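Local coordinates for acetylxylan esterase / glucomannan deacetylase (Cellvibrio japonicus, PDB 2WAA), which removes acetyl groups from xylan and glucomannan, acting as a family 2 carbohydrate esterase in the breakdown of plant cell wall polysaccharides, at residues Arg187-Ser192 and Ile249-Arg254; Pro243-Tyr248 and Ile288-Gln293. All blocks are in the same frame, centred on the assembly; numbering follows the deposited sequence.

Contact 1 of 2, residues Arg187-Ser192 and Ile249-Arg254. With ACT (acetate ion), chain B.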
loop_
_atom_site.group_PDB
_atom_site.type_symbol
_atom_site.label_atom_id
_atom_site.label_comp_id
_atom_site.label_asym_id
_atom_site.label_seq_id
_atom_site.Cartn_x
_atom_site.Cartn_y
_atom_site.Cartn_z
ATOM N N ARG A 187 3.651 0.779 13.822
ATOM C CA ARG A 187 3.067 -0.464 14.316
ATOM C C ARG A 187 3.973 -1.685 14.131
ATOM O O ARG A 187 4.833 -1.676 13.264
ATOM C CB ARG A 187 1.707 -0.703 13.670
ATOM C CG ARG A 187 0.753 0.461 13.898
ATOM C CD ARG A 187 0.216 0.556 15.381
ATOM N NE ARG A 187 -0.592 1.788 15.491
ATOM C CZ ARG A 187 -1.906 1.841 15.224
ATOM N NH1 ARG A 187 -2.568 0.731 14.852
ATOM N NH2 ARG A 187 -2.554 3.000 15.316
ATOM N N GLY A 188 3.775 -2.691 14.988
ATOM C CA GLY A 188 4.562 -3.931 14.941
ATOM C C GLY A 188 3.683 -5.150 14.901
ATOM O O GLY A 188 2.423 -5.055 14.819
ATOM N N LEU A 189 4.333 -6.311 14.963
ATOM C CA LEU A 189 3.643 -7.569 15.065
ATOM C C LEU A 189 2.989 -7.705 16.462
ATOM O O LEU A 189 1.843 -8.182 16.597
ATOM C CB LEU A 189 4.649 -8.724 14.880
ATOM C CG LEU A 189 4.014 -10.090 14.989
ATOM C CD1 LEU A 189 3.184 -10.405 13.716
ATOM C CD2 LEU A 189 5.118 -11.112 15.151
ATOM N N ILE A 190 3.725 -7.254 17.480
ATOM C CA ILE A 190 3.236 -7.312 18.876
ATOM C C ILE A 190 3.195 -6.009 19.648
ATOM O O ILE A 190 2.492 -5.926 20.669
ATOM C CB ILE A 190 3.956 -8.386 19.730
ATOM C CG1 ILE A 190 5.375 -7.947 20.103
ATOM C CG2 ILE A 190 3.934 -9.772 19.005
ATOM C CD1 ILE A 190 6.059 -8.982 21.058
ATOM N N ARG A 191 3.932 -4.992 19.218
ATOM C CA ARG A 191 3.885 -3.691 19.912
ATOM C C ARG A 191 4.317 -2.575 19.001
ATOM O O ARG A 191 5.016 -2.800 17.984
ATOM C CB ARG A 191 4.793 -3.695 21.157
ATOM C CG ARG A 191 6.260 -3.836 20.802
ATOM C CD ARG A 191 7.109 -4.104 22.106
ATOM N NE ARG A 191 8.541 -4.310 21.830
ATOM C CZ ARG A 191 9.453 -4.548 22.783
ATOM N NH1 ARG A 191 9.070 -4.570 24.078
ATOM N NH2 ARG A 191 10.742 -4.731 22.466
ATOM N N SER A 192 3.883 -1.365 19.334
ATOM C CA SER A 192 4.283 -0.183 18.612
ATOM C C SER A 192 5.668 0.319 19.042
ATOM O O SER A 192 6.226 -0.172 20.041
ATOM C CB SER A 192 3.214 0.881 18.808
ATOM O OG SER A 192 1.947 0.368 18.381
ATOM N N ILE A 249 8.173 -15.288 18.412
ATOM C CA ILE A 249 8.111 -16.384 17.451
ATOM C C ILE A 249 6.742 -17.041 17.515
ATOM O O ILE A 249 6.144 -17.392 16.476
ATOM C CB ILE A 249 9.232 -17.414 17.685
ATOM C CG1 ILE A 249 10.612 -16.792 17.320
ATOM C CG2 ILE A 249 8.951 -18.748 16.904
ATOM C CD1 ILE A 249 11.779 -17.692 17.744
ATOM N N ASN A 250 6.196 -17.201 18.716
ATOM C CA ASN A 250 4.882 -17.812 18.781
ATOM C C ASN A 250 3.810 -16.931 18.137
ATOM O O ASN A 250 2.899 -17.449 17.478
ATOM C CB ASN A 250 4.509 -18.169 20.221
ATOM C CG ASN A 250 5.314 -19.344 20.733
ATOM O OD1 ASN A 250 5.812 -20.189 19.946
ATOM N ND2 ASN A 250 5.417 -19.438 22.045
ATOM N N THR A 251 3.902 -15.615 18.292
ATOM C CA THR A 251 2.899 -14.821 17.618
ATOM C C THR A 251 3.129 -14.690 16.125
ATOM O O THR A 251 2.150 -14.694 15.381
ATOM C CB THR A 251 2.370 -13.563 18.401
ATOM O OG1 THR A 251 2.229 -12.400 17.561
ATOM C CG2 THR A 251 3.189 -13.288 19.616
ATOM N N TYR A 252 4.387 -14.699 15.680
ATOM C CA TYR A 252 4.621 -14.647 14.247
ATOM C C TYR A 252 4.102 -15.945 13.627
ATOM O O TYR A 252 3.457 -15.936 12.573
ATOM C CB TYR A 252 6.101 -14.461 13.924
ATOM C CG TYR A 252 6.364 -13.637 12.676
ATOM C CD1 TYR A 252 5.368 -13.449 11.707
ATOM C CD2 TYR A 252 7.587 -13.018 12.492
ATOM C CE1 TYR A 252 5.619 -12.677 10.525
ATOM C CE2 TYR A 252 7.863 -12.269 11.311
ATOM C CZ TYR A 252 6.875 -12.100 10.353
ATOM O OH TYR A 252 7.159 -11.321 9.266
ATOM N N THR A 253 4.383 -17.083 14.288
ATOM C CA THR A 253 3.924 -18.367 13.783
ATOM C C THR A 253 2.399 -18.358 13.699
ATOM O O THR A 253 1.826 -18.769 12.679
ATOM C CB THR A 253 4.390 -19.488 14.723
ATOM O OG1 THR A 253 5.825 -19.550 14.641
ATOM C CG2 THR A 253 3.805 -20.846 14.323
ATOM N N ARG A 254 1.738 -17.874 14.751
ATOM C CA ARG A 254 0.287 -17.875 14.719
ATOM C C ARG A 254 -0.250 -16.975 13.605
ATOM O O ARG A 254 -1.198 -17.350 12.917
ATOM C CB ARG A 254 -0.302 -17.538 16.079
ATOM C CG ARG A 254 -1.811 -17.727 16.076
ATOM C CD ARG A 254 -2.418 -17.826 17.457
ATOM N NE ARG A 254 -3.878 -17.790 17.367
ATOM C CZ ARG A 254 -4.684 -18.705 17.903
ATOM N NH1 ARG A 254 -4.172 -19.723 18.587
ATOM N NH2 ARG A 254 -5.998 -18.593 17.771
HETATM C C ACT B . 1.109 4.429 16.753
HETATM O O ACT B . -0.097 4.562 17.116
HETATM O OXT ACT B . 1.972 4.453 17.667
HETATM C CH3 ACT B . 1.498 4.256 15.314
#
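Leu-189 and Ile-190 press the loop 187-192 onto Tyr-252 and Thr-251 of helix 245-262. Taken in order, the loop starts with Arg-187, whose NE and NH2 both reach O of an acetate, probably from the crystallisation liquor, through weak bonds, NE to acetate O being 3.3 Å; its NH1 makes a salt bridge to Asp-212. The carbonyl of Arg-187 accepts from Asn-236 ND2, inferred to stabilise the transition state, so this stretch of loop probably helps position that side chain. Leu-189 carries the apolar contact. With CG anti to the backbone N (chi1 179°), it reaches out to the helix, and its CD2 sits 3.7 Å from Tyr-252 CB and meets the root of the ring obliquely. Ile-190 follows, its CG2 lying 3.4 Å from Thr-251 OG1, although Thr-251 has two conformers and the detail is doubtful. The carboxylate of Asp-237 takes the N-H groups of both Leu-189 and Ile-190, which probably holds this part of the loop in shape. In this SGNH-type hydrolase fold the loop follows parallel-sheet strand 177-183 and packs on helix 245-262, which bonds through Tyr-252 OH to Ser-231 of strand 228-231 and rests through Ile-249 on helix 278-295.

Contact 2 of 2, residues Pro243-Tyr248 and Ile288-Gln293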
loop_
_atom_site.group_PDB
_atom_site.type_symbol
_atom_site.label_atom_id
_atom_site.label_comp_id
_atom_site.label_asym_id
_atom_site.label_seq_id
_atom_site.Cartn_x
_atom_site.Cartn_y
_atom_site.Cartn_z
ATOM N N PRO A 243 12.478 -7.843 21.433
ATOM C CA PRO A 243 11.398 -8.470 22.224
ATOM C C PRO A 243 11.676 -9.919 22.616
ATOM O O PRO A 243 12.495 -10.602 22.002
ATOM C CB PRO A 243 10.169 -8.425 21.271
ATOM C CG PRO A 243 10.758 -8.328 19.850
ATOM C CD PRO A 243 12.051 -7.550 20.022
ATOM N N ASP A 244 10.991 -10.391 23.645
ATOM C CA ASP A 244 11.101 -11.784 24.065
ATOM C C ASP A 244 11.000 -12.798 22.895
ATOM O O ASP A 244 9.996 -12.804 22.145
ATOM C CB ASP A 244 9.994 -12.092 25.093
ATOM C CG ASP A 244 10.038 -13.515 25.553
ATOM O OD1 ASP A 244 11.094 -13.911 26.102
ATOM O OD2 ASP A 244 9.052 -14.263 25.366
ATOM N N ARG A 245 11.991 -13.678 22.778
ATOM C CA ARG A 245 12.062 -14.611 21.657
ATOM C C ARG A 245 10.867 -15.550 21.549
ATOM O O ARG A 245 10.209 -15.613 20.482
ATOM C CB ARG A 245 13.385 -15.378 21.693
ATOM C CG ARG A 245 13.462 -16.539 20.756
ATOM C CD ARG A 245 14.913 -17.146 20.707
ATOM N NE ARG A 245 15.084 -17.804 19.431
ATOM C CZ ARG A 245 15.878 -17.399 18.430
ATOM N NH1 ARG A 245 16.702 -16.362 18.539
ATOM N NH2 ARG A 245 15.859 -18.087 17.302
ATOM N N ALA A 246 10.553 -16.287 22.620
ATOM C CA ALA A 246 9.409 -17.206 22.525
ATOM C C ALA A 246 8.107 -16.477 22.195
ATOM O O ALA A 246 7.319 -16.960 21.415
ATOM C CB ALA A 246 9.246 -18.082 23.820
ATOM N N THR A 247 7.883 -15.317 22.794
ATOM C CA THR A 247 6.647 -14.588 22.597
ATOM C C THR A 247 6.527 -14.133 21.124
ATOM O O THR A 247 5.502 -14.302 20.452
ATOM C CB THR A 247 6.621 -13.318 23.454
ATOM O OG1 THR A 247 6.673 -13.653 24.850
ATOM C CG2 THR A 247 5.349 -12.514 23.186
ATOM N N TYR A 248 7.601 -13.571 20.624
ATOM C CA TYR A 248 7.576 -13.081 19.257
ATOM C C TYR A 248 7.401 -14.221 18.247
ATOM O O TYR A 248 6.578 -14.135 17.315
ATOM C CB TYR A 248 8.849 -12.316 18.974
ATOM C CG TYR A 248 8.668 -11.383 17.806
ATOM C CD1 TYR A 248 8.150 -10.111 18.012
ATOM C CD2 TYR A 248 9.029 -11.774 16.514
ATOM C CE1 TYR A 248 7.987 -9.213 16.949
ATOM C CE2 TYR A 248 8.898 -10.885 15.437
ATOM C CZ TYR A 248 8.360 -9.612 15.679
ATOM O OH TYR A 248 8.190 -8.716 14.664
ATOM N N ILE A 288 12.788 -15.027 12.518
ATOM C CA ILE A 288 12.147 -15.458 11.298
ATOM C C ILE A 288 12.545 -16.903 10.959
ATOM O O ILE A 288 11.701 -17.716 10.547
ATOM C CB ILE A 288 12.488 -14.486 10.109
ATOM C CG1 ILE A 288 11.663 -13.199 10.291
ATOM C CG2 ILE A 288 12.206 -15.196 8.728
ATOM C CD1 ILE A 288 12.151 -12.010 9.417
ATOM N N GLY A 289 13.831 -17.225 11.095
ATOM C CA GLY A 289 14.255 -18.578 10.755
ATOM C C GLY A 289 13.536 -19.556 11.687
ATOM O O GLY A 289 13.106 -20.616 11.269
ATOM N N GLU A 290 13.410 -19.223 12.963
ATOM C CA GLU A 290 12.777 -20.159 13.880
ATOM C C GLU A 290 11.262 -20.211 13.636
ATOM O O GLU A 290 10.638 -21.253 13.812
ATOM C CB GLU A 290 13.064 -19.810 15.346
ATOM C CG GLU A 290 12.644 -20.900 16.290
ATOM C CD GLU A 290 13.189 -20.706 17.739
ATOM O OE1 GLU A 290 14.206 -20.007 17.927
ATOM O OE2 GLU A 290 12.557 -21.242 18.685
ATOM N N THR A 291 10.670 -19.086 13.268
ATOM C CA THR A 291 9.234 -19.101 12.861
ATOM C C THR A 291 9.020 -20.071 11.722
ATOM O O THR A 291 8.068 -20.868 11.708
ATOM C CB THR A 291 8.818 -17.677 12.483
ATOM O OG1 THR A 291 8.981 -16.837 13.660
ATOM C CG2 THR A 291 7.364 -17.616 11.899
ATOM N N ARG A 292 9.871 -19.998 10.710
ATOM C CA ARG A 292 9.719 -20.896 9.582
ATOM C C ARG A 292 9.905 -22.358 10.020
ATOM O O ARG A 292 9.217 -23.257 9.539
ATOM C CB ARG A 292 10.661 -20.497 8.442
ATOM C CG ARG A 292 10.349 -19.093 7.912
ATOM C CD ARG A 292 11.196 -18.686 6.700
ATOM N NE ARG A 292 11.189 -19.706 5.663
ATOM C CZ ARG A 292 12.124 -20.633 5.532
ATOM N NH1 ARG A 292 13.150 -20.646 6.364
ATOM N NH2 ARG A 292 12.037 -21.543 4.575
ATOM N N GLN A 293 10.854 -22.593 10.915
ATOM C CA GLN A 293 11.056 -23.952 11.420
ATOM C C GLN A 293 9.786 -24.486 12.094
ATOM O O GLN A 293 9.335 -25.614 11.808
ATOM C CB GLN A 293 12.295 -24.007 12.340
ATOM C CG GLN A 293 12.472 -25.387 12.987
ATOM C CD GLN A 293 13.898 -25.637 13.437
ATOM O OE1 GLN A 293 14.853 -25.315 12.720
ATOM N NE2 GLN A 293 14.055 -26.238 14.614
#
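Arg-245 and Glu-290 form a salt bridge between two helices at the surface of the SGNH-type hydrolase fold, away from the annotated sites, and the arginine is the chain to follow. From CB it runs extended: CG is anti to the backbone N (chi1 169°) and the methylenes continue to NE, which carries the end towards the other helix although CB itself does not point there. CD only skirts the carboxylate, 4.1 Å from Glu-290 OE1. NE makes the first bond, donating to Glu-290 OE1 over 2.8 Å. That oxygen is met on its syn side but out of the carboxylate plane, while lying practically in the plane of the guanidinium. CZ, between the two donors, lies 3.1 Å from Glu-290 OE1. NH2 makes the second, shorter bond, 2.6 Å to the same Glu-290 OE1, nearly in line with the C-O bond. The grip is therefore side-on and forked, two nitrogens on one oxygen, with the two flat groups turned 30° apart. NH2 also bonds to Ser-286 OG, which helps fix how the guanidinium is rotated.

Just before Arg-245, Asp-244 is the N-cap of its helix: Asp-244 OD2 accepts from Thr-247 N at 3.0 Å and, through its anti lone pair, from the Thr-247 hydroxyl. Tyr-287 OH bonds to the carbonyl of Pro-243, a second tie next to the helix start. The bridge thus joins the first turn of helix 245-262 to the later part of helix 278-295, which also packs through Ile-288 and Arg-292 on Tyr-302 of strand 300-302.

The two contacts lie about 9 Å apart, centre to centre, in the SGNH-type hydrolase part of the chain, and share helix 245-262. Its first turn serves contact 2 and the next turns contact 1. Along the chain the segments alternate: 187-192, then 243-248 and 249-254 back to back, then 288-293. They also touch directly, with Ile-249 CD1 3.3 Å from Glu-290 CD. Tyr-248, of contact 2, packs on Leu-189 of contact 1, and its hydroxyl bonds to Asp-237. The shared helix, which links parallel strands 228-231 and 267-270, is therefore flanked by helix 278-295 and by the loop that follows Gly-186, an inferred transition-state stabiliser.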